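PDB 6GNA: thioredoxin reductase from Clostridium acetobutylicum ATCC 824, which probably uses electrons from ferredoxin, passed through bound FAD and a redox-active disulfide, to reduce thioredoxin without a pyridine nucleotide. Local coordinates for residues Ser31-Gly36 with Asp101-Ser106; Asn51-Phe56 with Ala62-Lys67; Met112-Thr117 with Asp237-Val242. All blocks are in the same frame, centred on the assembly; numbering follows the deposited sequence. Where two conformers were deposited one is given.

Interaction 1 (Ser31-Gly36 with Asp101-Ser106); sequences SVIVFG and DTYEAS
Phe35 drives the edge of its ring onto one face of the Tyr103 ring in a T-shaped (edge-to-face) stack. The ring centroids are 4.9 Å apart and the planes meet at 74°. The leading edge is the CE1-CZ side of Phe35. Phe35 CE1 lies 3.6 Å from Tyr103 CE1, and Phe35 CZ lies 3.6 Å above the tyrosine plane, displaced toward the rim. Ile33 is the second apolar partner. Its CG1 stands anti to the backbone N (chi1 -180°), and the nearly extended chain beyond it carries the terminal methyl to the other ortho-meta side of the tyrosine. Ile33 CD1 reaches Tyr103 CE2 at 3.5 Å, obliquely to the ring. Ile33 CG1 also sits over the rim of one Phe35 face, so Ile33 touches both rings.

The contact joins two sheets of the FAD-binding domain. Strand 32-35 belongs to the parallel sheet, where it pairs with strand 9-12. Strand 102-105 lies in the neighbouring mixed sheet, beside strands 4-7 and 94-98. Gly36, just after Phe35, belongs to the FAD pocket. All three touching residues are buried. Across these segments the sheets are therefore held together by apolar and aromatic packing, with no polar bond between them.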
loop_
_atom_site.group_PDB
_atom_site.type_symbol
_atom_site.label_atom_id
_atom_site.label_comp_id
_atom_site.label_asym_id
_atom_site.label_seq_id
_atom_site.Cartn_x
_atom_site.Cartn_y
_atom_site.Cartn_z
ATOM N N SER A 31 16.864 9.792 -13.768
ATOM C CA SER A 31 16.002 9.637 -14.926
ATOM C C SER A 31 15.105 8.418 -14.748
ATOM O O SER A 31 15.543 7.370 -14.263
ATOM C CB SER A 31 16.862 9.457 -16.170
ATOM O OG SER A 31 17.792 8.409 -15.967
ATOM N N VAL A 32 13.843 8.561 -15.150
ATOM C CA VAL A 32 12.837 7.517 -15.012
ATOM C C VAL A 32 12.117 7.368 -16.342
ATOM O O VAL A 32 11.784 8.364 -16.990
ATOM C CB VAL A 32 11.826 7.880 -13.910
ATOM C CG1 VAL A 32 10.769 6.797 -13.769
ATOM C CG2 VAL A 32 12.542 8.106 -12.583
ATOM N N ILE A 33 11.892 6.127 -16.761
ATOM C CA ILE A 33 11.096 5.835 -17.950
ATOM C C ILE A 33 9.965 4.913 -17.528
ATOM O O ILE A 33 10.175 3.984 -16.742
ATOM C CB ILE A 33 11.945 5.228 -19.094
ATOM C CG1 ILE A 33 11.084 4.938 -20.333
ATOM C CG2 ILE A 33 12.656 3.944 -18.651
ATOM C CD1 ILE A 33 11.879 4.820 -21.625
ATOM N N VAL A 34 8.768 5.180 -18.048
ATOM C CA VAL A 34 7.567 4.415 -17.726
ATOM C C VAL A 34 7.066 3.786 -19.016
ATOM O O VAL A 34 6.742 4.500 -19.976
ATOM C CB VAL A 34 6.464 5.282 -17.103
ATOM C CG1 VAL A 34 5.293 4.398 -16.661
ATOM C CG2 VAL A 34 7.004 6.086 -15.940
ATOM N N PHE A 35 7.019 2.458 -19.054
ATOM C CA PHE A 35 6.503 1.726 -20.202
ATOM C C PHE A 35 5.049 1.361 -19.962
ATOM O O PHE A 35 4.666 1.029 -18.837
ATOM C CB PHE A 35 7.286 0.439 -20.447
ATOM C CG PHE A 35 8.721 0.666 -20.765
ATOM C CD1 PHE A 35 9.093 1.036 -22.033
ATOM C CD2 PHE A 35 9.699 0.520 -19.801
ATOM C CE1 PHE A 35 10.417 1.247 -22.337
ATOM C CE2 PHE A 35 11.032 0.726 -20.107
ATOM C CZ PHE A 35 11.383 1.101 -21.376
ATOM N N GLY A 36 4.244 1.415 -21.014
ATOM C CA GLY A 36 2.861 1.002 -20.892
ATOM C C GLY A 36 1.998 1.542 -22.016
ATOM O O GLY A 36 2.479 1.850 -23.105
ATOM N N ASP A 101 12.596 -0.403 -29.192
ATOM C CA ASP A 101 14.010 -0.279 -28.862
ATOM C C ASP A 101 14.370 -1.020 -27.571
ATOM O O ASP A 101 13.509 -1.462 -26.806
ATOM C CB ASP A 101 14.387 1.195 -28.734
ATOM C CG ASP A 101 14.304 1.931 -30.059
ATOM O OD1 ASP A 101 14.639 1.322 -31.095
ATOM O OD2 ASP A 101 13.897 3.111 -30.063
ATOM N N THR A 102 15.676 -1.142 -27.346
ATOM C CA THR A 102 16.240 -1.784 -26.169
ATOM C C THR A 102 16.712 -0.703 -25.206
ATOM O O THR A 102 17.171 0.362 -25.629
ATOM C CB THR A 102 17.410 -2.686 -26.593
ATOM O OG1 THR A 102 16.917 -3.752 -27.424
ATOM C CG2 THR A 102 18.107 -3.281 -25.394
ATOM N N TYR A 103 16.568 -0.961 -23.911
ATOM C CA TYR A 103 16.935 0.003 -22.886
ATOM C C TYR A 103 17.762 -0.691 -21.819
ATOM O O TYR A 103 17.742 -1.913 -21.683
ATOM C CB TYR A 103 15.700 0.605 -22.208
ATOM C CG TYR A 103 14.744 1.285 -23.158
ATOM C CD1 TYR A 103 13.879 0.541 -23.946
ATOM C CD2 TYR A 103 14.695 2.674 -23.261
ATOM C CE1 TYR A 103 13.003 1.146 -24.823
ATOM C CE2 TYR A 103 13.817 3.295 -24.146
ATOM C CZ TYR A 103 12.966 2.524 -24.914
ATOM O OH TYR A 103 12.084 3.107 -25.790
ATOM N N GLU A 104 18.504 0.109 -21.069
ATOM C CA GLU A 104 19.166 -0.353 -19.862
ATOM C C GLU A 104 18.702 0.513 -18.703
ATOM O O GLU A 104 18.486 1.719 -18.860
ATOM C CB GLU A 104 20.685 -0.295 -19.999
ATOM C CG GLU A 104 21.227 -1.452 -20.815
ATOM C CD GLU A 104 22.721 -1.389 -21.029
ATOM O OE1 GLU A 104 23.392 -0.557 -20.384
ATOM O OE2 GLU A 104 23.224 -2.187 -21.849
ATOM N N ALA A 105 18.526 -0.114 -17.544
ATOM C CA ALA A 105 18.106 0.603 -16.354
ATOM C C ALA A 105 18.793 0.027 -15.127
ATOM O O ALA A 105 19.023 -1.183 -15.042
ATOM C CB ALA A 105 16.581 0.556 -16.177
ATOM N N SER A 106 19.126 0.898 -14.176
ATOM C CA SER A 106 19.780 0.432 -12.961
ATOM C C SER A 106 18.799 -0.301 -12.054
ATOM O O SER A 106 19.152 -1.309 -11.427
ATOM C CB SER A 106 20.410 1.616 -12.225
ATOM O OG SER A 106 21.404 2.240 -13.021
#

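Interaction 2 (Asn51-Phe56 with Ala62-Lys67); sequences NNYLGF and AELQEK. With FAD (flavin-adenine dinucleotide), chain B.
Asn52 OD1 accepts a nearly straight hydrogen bond (171°) from FAD N3 at 2.8 Å. Asn52 ND2 gives only a weak, bent bond to FAD O2 at 3.4 Å. The amide thus pairs firmly with N3-H and only weakly with O2 of the flavin pyrimidine. Chi1 of 68° sets Asn52 CG between the backbone N and the carbonyl carbon, turning the amide toward the isoalloxazine.

Next, Tyr53 to Phe56 form a type II beta turn, closed by Phe56 N to Tyr53 O at 3.0 Å. Gly55 supplies the positive phi of its third position. The turn brings the rings of Tyr53 and Phe56 to the same leucine of helix 61-74. Leu64 CD1 makes a CH-pi contact over one Phe56 face, 4.1 Å from the ring centroid and 23° off its normal. Leu64 CD2 lies over a face of Tyr53, but the nearest approach is Leu64 CD1 to Tyr53 CD2 at 4.2 Å, so CD1 serves both rings. Lys67 bends at chi2 and lays its aliphatic chain beside Phe56, with Lys67 CE 3.9 Å from Phe56 CE1.

Phe56 stacks on Phe56 of the second subunit, and Tyr53 OH hydrogen-bonds to Leu54 O of that subunit.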
loop_
_atom_site.group_PDB
_atom_site.type_symbol
_atom_site.label_atom_id
_atom_site.label_comp_id
_atom_site.label_asym_id
_atom_site.label_seq_id
_atom_site.Cartn_x
_atom_site.Cartn_y
_atom_site.Cartn_z
ATOM N N ASN A 51 -15.923 3.456 -5.152
ATOM C CA ASN A 51 -16.180 4.035 -3.842
ATOM C C ASN A 51 -15.128 3.708 -2.799
ATOM O O ASN A 51 -15.267 4.145 -1.656
ATOM C CB ASN A 51 -17.559 3.609 -3.324
ATOM C CG ASN A 51 -18.673 4.091 -4.211
ATOM O OD1 ASN A 51 -18.612 5.199 -4.738
ATOM N ND2 ASN A 51 -19.700 3.271 -4.379
ATOM N N ASN A 52 -14.081 2.969 -3.150
ATOM C CA ASN A 52 -13.059 2.585 -2.188
ATOM C C ASN A 52 -11.697 3.155 -2.542
ATOM O O ASN A 52 -10.674 2.579 -2.151
ATOM C CB ASN A 52 -13.006 1.066 -2.034
ATOM C CG ASN A 52 -12.493 0.378 -3.272
ATOM O OD1 ASN A 52 -12.348 0.992 -4.320
ATOM N ND2 ASN A 52 -12.173 -0.912 -3.142
ATOM N N TYR A 53 -11.651 4.252 -3.275
ATOM C CA TYR A 53 -10.431 5.028 -3.454
ATOM C C TYR A 53 -10.602 6.323 -2.661
ATOM O O TYR A 53 -11.336 7.229 -3.078
ATOM C CB TYR A 53 -10.141 5.266 -4.930
ATOM C CG TYR A 53 -8.751 5.790 -5.191
ATOM C CD1 TYR A 53 -7.696 4.940 -5.351
ATOM C CD2 TYR A 53 -8.518 7.155 -5.349
ATOM C CE1 TYR A 53 -6.415 5.411 -5.590
ATOM C CE2 TYR A 53 -7.228 7.653 -5.592
ATOM C CZ TYR A 53 -6.173 6.744 -5.715
ATOM O OH TYR A 53 -4.847 7.081 -5.959
ATOM N N LEU A 54 -9.883 6.404 -1.543
ATOM C CA LEU A 54 -10.144 7.408 -0.519
ATOM C C LEU A 54 -9.919 8.812 -1.068
ATOM O O LEU A 54 -8.845 9.134 -1.592
ATOM C CB LEU A 54 -9.251 7.159 0.688
ATOM C CG LEU A 54 -9.507 8.080 1.892
ATOM C CD1 LEU A 54 -10.908 7.907 2.492
ATOM C CD2 LEU A 54 -8.434 7.871 2.948
ATOM N N GLY A 55 -10.932 9.654 -0.920
ATOM C CA GLY A 55 -10.926 10.996 -1.455
ATOM C C GLY A 55 -11.678 11.176 -2.757
ATOM O O GLY A 55 -11.940 12.325 -3.143
ATOM N N PHE A 56 -12.049 10.091 -3.435
ATOM C CA PHE A 56 -12.751 10.148 -4.718
ATOM C C PHE A 56 -14.057 9.366 -4.680
ATOM O O PHE A 56 -14.391 8.630 -5.604
ATOM C CB PHE A 56 -11.887 9.610 -5.856
ATOM C CG PHE A 56 -10.771 10.521 -6.288
ATOM C CD1 PHE A 56 -11.029 11.711 -6.942
ATOM C CD2 PHE A 56 -9.462 10.155 -6.082
ATOM C CE1 PHE A 56 -9.985 12.520 -7.351
ATOM C CE2 PHE A 56 -8.426 10.946 -6.490
ATOM C CZ PHE A 56 -8.678 12.125 -7.119
ATOM N N ALA A 62 -13.260 6.038 -15.769
ATOM C CA ALA A 62 -12.659 6.935 -16.755
ATOM C C ALA A 62 -12.396 8.325 -16.188
ATOM O O ALA A 62 -11.479 9.019 -16.648
ATOM C CB ALA A 62 -13.548 7.030 -17.993
ATOM N N GLU A 63 -13.176 8.750 -15.195
ATOM C CA GLU A 63 -12.889 10.010 -14.521
ATOM C C GLU A 63 -11.613 9.910 -13.696
ATOM O O GLU A 63 -10.787 10.831 -13.695
ATOM C CB GLU A 63 -14.068 10.384 -13.625
ATOM C CG GLU A 63 -15.270 10.853 -14.406
ATOM C CD GLU A 63 -16.472 11.125 -13.524
ATOM O OE1 GLU A 63 -16.565 10.524 -12.432
ATOM O OE2 GLU A 63 -17.334 11.946 -13.913
ATOM N N LEU A 64 -11.439 8.802 -12.976
ATOM C CA LEU A 64 -10.222 8.622 -12.197
ATOM C C LEU A 64 -9.029 8.494 -13.126
ATOM O O LEU A 64 -7.960 9.058 -12.866
ATOM C CB LEU A 64 -10.372 7.389 -11.315
ATOM C CG LEU A 64 -9.240 7.088 -10.330
ATOM C CD1 LEU A 64 -9.063 8.240 -9.349
ATOM C CD2 LEU A 64 -9.564 5.825 -9.581
ATOM N N GLN A 65 -9.217 7.799 -14.249
ATOM C CA GLN A 65 -8.167 7.727 -15.254
ATOM C C GLN A 65 -7.724 9.125 -15.674
ATOM O O GLN A 65 -6.526 9.382 -15.833
ATOM C CB GLN A 65 -8.676 6.924 -16.453
ATOM C CG GLN A 65 -7.656 6.712 -17.591
ATOM C CD GLN A 65 -8.303 6.511 -18.959
ATOM O OE1 GLN A 65 -9.523 6.621 -19.115
ATOM N NE2 GLN A 65 -7.479 6.231 -19.963
ATOM N N GLU A 66 -8.676 10.041 -15.881
ATOM C CA GLU A 66 -8.303 11.381 -16.317
ATOM C C GLU A 66 -7.569 12.133 -15.209
ATOM O O GLU A 66 -6.615 12.867 -15.482
ATOM C CB GLU A 66 -9.547 12.147 -16.760
ATOM C CG GLU A 66 -9.296 13.600 -17.169
ATOM C CD GLU A 66 -8.334 13.780 -18.329
ATOM O OE1 GLU A 66 -8.166 12.845 -19.140
ATOM O OE2 GLU A 66 -7.763 14.895 -18.437
ATOM N N LYS A 67 -7.988 11.956 -13.959
ATOM C CA LYS A 67 -7.254 12.575 -12.864
ATOM C C LYS A 67 -5.815 12.072 -12.840
ATOM O O LYS A 67 -4.879 12.846 -12.585
ATOM C CB LYS A 67 -7.933 12.264 -11.525
ATOM C CG LYS A 67 -9.408 12.714 -11.425
ATOM C CD LYS A 67 -9.529 14.115 -10.941
ATOM C CE LYS A 67 -10.961 14.457 -10.574
ATOM N NZ LYS A 67 -11.139 15.912 -10.679
HETATM P PA FAD B . -3.139 -2.597 -14.178
HETATM O O1A FAD B . -4.221 -1.631 -13.767
HETATM O O2A FAD B . -3.518 -3.863 -14.906
HETATM O O5B FAD B . -2.060 -1.809 -15.072
HETATM C C5B FAD B . -1.187 -2.524 -15.936
HETATM C C4B FAD B . -0.795 -1.649 -17.117
HETATM O O4B FAD B . 0.547 -1.942 -17.507
HETATM C C3B FAD B . -1.686 -1.921 -18.318
HETATM O O3B FAD B . -2.054 -0.697 -18.957
HETATM C C2B FAD B . -0.832 -2.761 -19.240
HETATM O O2B FAD B . -1.123 -2.522 -20.619
HETATM C C1B FAD B . 0.582 -2.339 -18.879
HETATM N N9A FAD B . 1.530 -3.456 -19.076
HETATM C C8A FAD B . 1.455 -4.677 -18.512
HETATM N N7A FAD B . 2.494 -5.451 -18.918
HETATM C C5A FAD B . 3.246 -4.719 -19.757
HETATM C C6A FAD B . 4.482 -4.923 -20.542
HETATM N N6A FAD B . 5.142 -6.104 -20.510
HETATM N N1A FAD B . 4.926 -3.890 -21.289
HETATM C C2A FAD B . 4.288 -2.707 -21.336
HETATM N N3A FAD B . 3.162 -2.457 -20.647
HETATM C C4A FAD B . 2.605 -3.404 -19.858
HETATM N N1 FAD B . -10.202 -1.887 -7.672
HETATM C C2 FAD B . -10.641 -1.113 -6.648
HETATM O O2 FAD B . -9.874 -0.905 -5.685
HETATM N N3 FAD B . -11.867 -0.560 -6.620
HETATM C C4 FAD B . -12.744 -0.737 -7.615
HETATM O O4 FAD B . -13.877 -0.213 -7.567
HETATM C C4X FAD B . -12.345 -1.570 -8.774
HETATM N N5 FAD B . -13.177 -1.793 -9.813
HETATM C C5X FAD B . -12.789 -2.556 -10.858
HETATM C C6 FAD B . -13.664 -2.770 -11.915
HETATM C C7 FAD B . -13.275 -3.552 -12.996
HETATM C C7M FAD B . -14.225 -3.784 -14.141
HETATM C C8 FAD B . -11.921 -4.162 -13.022
HETATM C C8M FAD B . -11.497 -5.012 -14.191
HETATM C C9 FAD B . -11.044 -3.949 -11.967
HETATM C C9A FAD B . -11.429 -3.168 -10.886
HETATM N N10 FAD B . -10.548 -2.958 -9.805
HETATM C C10 FAD B . -10.980 -2.142 -8.745
HETATM C "C1'" FAD B . -9.201 -3.536 -9.807
HETATM C "C2'" FAD B . -8.178 -2.460 -10.126
HETATM O "O2'" FAD B . -8.445 -1.958 -11.438
HETATM C "C3'" FAD B . -6.765 -3.025 -10.074
HETATM O "O3'" FAD B . -6.479 -3.496 -8.755
HETATM C "C4'" FAD B . -5.742 -1.969 -10.465
HETATM O "O4'" FAD B . -6.022 -1.500 -11.790
HETATM C "C5'" FAD B . -4.329 -2.533 -10.397
HETATM O "O5'" FAD B . -3.471 -1.682 -11.144
HETATM P P FAD B . -1.995 -2.136 -11.581
HETATM O O1P FAD B . -1.229 -0.902 -11.988
HETATM O O2P FAD B . -1.402 -3.076 -10.563
HETATM O O3P FAD B . -2.278 -3.039 -12.887
#

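Interaction 3 (Met112-Thr117 with Asp237-Val242); sequences MGMEHT and DGHIKV. With FAD (flavin-adenine dinucleotide), chain B.
Met114 CE, an apolar methyl, abuts two polar atoms at once, Gly238 O and His239 ND1. The methyl carbon Met114 CE lies 3.3 Å from Gly238 O and 3.4 Å from His239 ND1. It meets the His239 ring at the edge, near the ring plane. His239 ND1 is buried here and has no polar partner in the model. In this conformer Asp237 O lies over the centre of the same ring. His239 was modelled in two conformers, so the contacts of its ring are less certain. Met114 gets there by starting with CG anti to the backbone N (chi1 175°) and then bending at both later torsions. The sulfur stays farther back, with Met114 SD 3.7 Å from Gly238 O.

Met112 makes the apolar half of the contact. Its CE touches Ile240 CD1 at 3.9 Å, while its CB and CG pack beside the adenine of FAD, both 3.4 Å from FAD N7A. Gly113, with a positive phi, comes next and runs close along the pyrophosphate, with Gly113 CA 3.2 Å from FAD O3P.

The segment 112-117 leaves strand 108-110 of the parallel sheet. Segment 237-242 holds strand 239-240, which pairs with strand 235-236. Ile240 packs on Ala255 of strand 253-255 and on Pro226 of helix 226-229, and Met112 touches Leu229 of that same helix.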
loop_
_atom_site.group_PDB
_atom_site.type_symbol
_atom_site.label_atom_id
_atom_site.label_comp_id
_atom_site.label_asym_id
_atom_site.label_seq_id
_atom_site.Cartn_x
_atom_site.Cartn_y
_atom_site.Cartn_z
ATOM N N MET A 112 3.039 -4.744 -13.960
ATOM C CA MET A 112 2.344 -5.199 -15.154
ATOM C C MET A 112 0.879 -5.530 -14.921
ATOM O O MET A 112 0.178 -5.859 -15.889
ATOM C CB MET A 112 3.008 -6.465 -15.718
ATOM C CG MET A 112 4.418 -6.298 -16.233
ATOM S SD MET A 112 5.667 -6.464 -14.979
ATOM C CE MET A 112 5.515 -8.205 -14.531
ATOM N N GLY A 113 0.439 -5.527 -13.670
ATOM C CA GLY A 113 -0.927 -5.910 -13.364
ATOM C C GLY A 113 -1.008 -7.431 -13.337
ATOM O O GLY A 113 0.014 -8.115 -13.420
ATOM N N MET A 114 -2.211 -7.977 -13.221
ATOM C CA MET A 114 -2.377 -9.427 -13.203
ATOM C C MET A 114 -3.287 -9.873 -14.340
ATOM O O MET A 114 -4.385 -9.343 -14.497
ATOM C CB MET A 114 -2.965 -9.874 -11.863
ATOM C CG MET A 114 -3.279 -11.360 -11.787
ATOM S SD MET A 114 -1.802 -12.391 -11.823
ATOM C CE MET A 114 -1.042 -11.942 -10.266
ATOM N N GLU A 115 -2.846 -10.849 -15.132
ATOM C CA GLU A 115 -3.668 -11.333 -16.234
ATOM C C GLU A 115 -4.836 -12.136 -15.678
ATOM O O GLU A 115 -4.651 -13.000 -14.822
ATOM C CB GLU A 115 -2.836 -12.200 -17.177
ATOM C CG GLU A 115 -3.625 -12.774 -18.341
ATOM C CD GLU A 115 -4.229 -11.699 -19.220
ATOM O OE1 GLU A 115 -3.555 -10.675 -19.462
ATOM O OE2 GLU A 115 -5.379 -11.878 -19.673
ATOM N N HIS A 116 -6.036 -11.864 -16.175
ATOM C CA HIS A 116 -7.222 -12.566 -15.701
ATOM C C HIS A 116 -7.559 -13.790 -16.541
ATOM O O HIS A 116 -8.074 -14.777 -16.001
ATOM C CB HIS A 116 -8.425 -11.618 -15.693
ATOM N N THR A 117 -7.285 -13.762 -17.841
ATOM C CA THR A 117 -7.621 -14.905 -18.679
ATOM C C THR A 117 -6.712 -16.086 -18.363
ATOM O O THR A 117 -5.536 -15.927 -18.023
ATOM C CB THR A 117 -7.510 -14.553 -20.166
ATOM O OG1 THR A 117 -6.159 -14.204 -20.492
ATOM C CG2 THR A 117 -8.439 -13.410 -20.522
ATOM N N ASP A 237 2.178 -19.171 -7.423
ATOM C CA ASP A 237 0.744 -19.046 -7.655
ATOM C C ASP A 237 0.439 -17.917 -8.637
ATOM O O ASP A 237 -0.597 -17.262 -8.542
ATOM C CB ASP A 237 -0.023 -18.862 -6.339
ATOM C CG ASP A 237 0.220 -19.992 -5.357
ATOM O OD1 ASP A 237 0.509 -21.122 -5.810
ATOM O OD2 ASP A 237 0.119 -19.751 -4.133
ATOM N N GLY A 238 1.343 -17.690 -9.592
ATOM C CA GLY A 238 1.195 -16.607 -10.542
ATOM C C GLY A 238 1.428 -15.226 -9.977
ATOM O O GLY A 238 1.243 -14.238 -10.703
ATOM N N HIS A 239 1.814 -15.111 -8.708
ATOM C CA HIS A 239 2.040 -13.820 -8.068
ATOM C C HIS A 239 3.527 -13.639 -7.855
ATOM O O HIS A 239 4.214 -14.573 -7.423
ATOM C CB HIS A 239 1.401 -13.734 -6.676
ATOM C CG HIS A 239 -0.010 -14.214 -6.613
ATOM N ND1 HIS A 239 -1.021 -13.665 -7.370
ATOM C CD2 HIS A 239 -0.588 -15.172 -5.851
ATOM C CE1 HIS A 239 -2.158 -14.279 -7.092
ATOM N NE2 HIS A 239 -1.923 -15.194 -6.171
ATOM N N ILE A 240 4.044 -12.462 -8.223
ATOM C CA ILE A 240 5.432 -12.128 -7.913
ATOM C C ILE A 240 5.555 -11.912 -6.415
ATOM O O ILE A 240 4.840 -11.095 -5.828
ATOM C CB ILE A 240 5.883 -10.875 -8.681
ATOM C CG1 ILE A 240 5.715 -11.050 -10.199
ATOM C CG2 ILE A 240 7.323 -10.527 -8.309
ATOM C CD1 ILE A 240 5.933 -9.766 -11.006
ATOM N N LYS A 241 6.472 -12.635 -5.783
ATOM C CA LYS A 241 6.625 -12.566 -4.340
ATOM C C LYS A 241 7.560 -11.426 -3.955
ATOM O O LYS A 241 8.681 -11.328 -4.463
ATOM C CB LYS A 241 7.127 -13.902 -3.824
ATOM C CG LYS A 241 6.074 -14.995 -3.950
ATOM C CD LYS A 241 4.961 -14.786 -2.933
ATOM C CE LYS A 241 3.877 -15.843 -3.049
ATOM N NZ LYS A 241 2.753 -15.633 -2.095
ATOM N N VAL A 242 7.072 -10.538 -3.087
ATOM C CA VAL A 242 7.835 -9.387 -2.627
ATOM C C VAL A 242 7.818 -9.326 -1.107
ATOM O O VAL A 242 6.943 -9.888 -0.437
ATOM C CB VAL A 242 7.338 -8.042 -3.199
ATOM C CG1 VAL A 242 7.441 -8.018 -4.722
ATOM C CG2 VAL A 242 5.898 -7.742 -2.766
HETATM P PA FAD B . -3.139 -2.597 -14.178
HETATM O O1A FAD B . -4.221 -1.631 -13.767
HETATM O O2A FAD B . -3.518 -3.863 -14.906
HETATM O O5B FAD B . -2.060 -1.809 -15.072
HETATM C C5B FAD B . -1.187 -2.524 -15.936
HETATM C C4B FAD B . -0.795 -1.649 -17.117
HETATM O O4B FAD B . 0.547 -1.942 -17.507
HETATM C C3B FAD B . -1.686 -1.921 -18.318
HETATM O O3B FAD B . -2.054 -0.697 -18.957
HETATM C C2B FAD B . -0.832 -2.761 -19.240
HETATM O O2B FAD B . -1.123 -2.522 -20.619
HETATM C C1B FAD B . 0.582 -2.339 -18.879
HETATM N N9A FAD B . 1.530 -3.456 -19.076
HETATM C C8A FAD B . 1.455 -4.677 -18.512
HETATM N N7A FAD B . 2.494 -5.451 -18.918
HETATM C C5A FAD B . 3.246 -4.719 -19.757
HETATM C C6A FAD B . 4.482 -4.923 -20.542
HETATM N N6A FAD B . 5.142 -6.104 -20.510
HETATM N N1A FAD B . 4.926 -3.890 -21.289
HETATM C C2A FAD B . 4.288 -2.707 -21.336
HETATM N N3A FAD B . 3.162 -2.457 -20.647
HETATM C C4A FAD B . 2.605 -3.404 -19.858
HETATM N N1 FAD B . -10.202 -1.887 -7.672
HETATM C C2 FAD B . -10.641 -1.113 -6.648
HETATM O O2 FAD B . -9.874 -0.905 -5.685
HETATM N N3 FAD B . -11.867 -0.560 -6.620
HETATM C C4 FAD B . -12.744 -0.737 -7.615
HETATM O O4 FAD B . -13.877 -0.213 -7.567
HETATM C C4X FAD B . -12.345 -1.570 -8.774
HETATM N N5 FAD B . -13.177 -1.793 -9.813
HETATM C C5X FAD B . -12.789 -2.556 -10.858
HETATM C C6 FAD B . -13.664 -2.770 -11.915
HETATM C C7 FAD B . -13.275 -3.552 -12.996
HETATM C C7M FAD B . -14.225 -3.784 -14.141
HETATM C C8 FAD B . -11.921 -4.162 -13.022
HETATM C C8M FAD B . -11.497 -5.012 -14.191
HETATM C C9 FAD B . -11.044 -3.949 -11.967
HETATM C C9A FAD B . -11.429 -3.168 -10.886
HETATM N N10 FAD B . -10.548 -2.958 -9.805
HETATM C C10 FAD B . -10.980 -2.142 -8.745
HETATM C "C1'" FAD B . -9.201 -3.536 -9.807
HETATM C "C2'" FAD B . -8.178 -2.460 -10.126
HETATM O "O2'" FAD B . -8.445 -1.958 -11.438
HETATM C "C3'" FAD B . -6.765 -3.025 -10.074
HETATM O "O3'" FAD B . -6.479 -3.496 -8.755
HETATM C "C4'" FAD B . -5.742 -1.969 -10.465
HETATM O "O4'" FAD B . -6.022 -1.500 -11.790
HETATM C "C5'" FAD B . -4.329 -2.533 -10.397
HETATM O "O5'" FAD B . -3.471 -1.682 -11.144
HETATM P P FAD B . -1.995 -2.136 -11.581
HETATM O O1P FAD B . -1.229 -0.902 -11.988
HETATM O O2P FAD B . -1.402 -3.076 -10.563
HETATM O O3P FAD B . -2.278 -3.039 -12.887
#

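The three contacts do not touch one another. Interactions 2 and 3 both meet the FAD, and interaction 1 lies near its adenine half. Interaction 3 is at the adenine and pyrophosphate, and interaction 2 at the flavin end, through Asn52. Their centres are 23 Å apart, with nearest atoms about 15 Å apart. In interaction 1 the side chain of Phe35 comes within about 4 Å of FAD. Its nearest atoms are about 8 Å from interaction 3 and about 11 Å from interaction 2. Along the chain, interaction 2 is nested inside the loop closed by interaction 1, and interaction 3 follows both. Of the three, interaction 2 has the most extensive contacts with the second subunit.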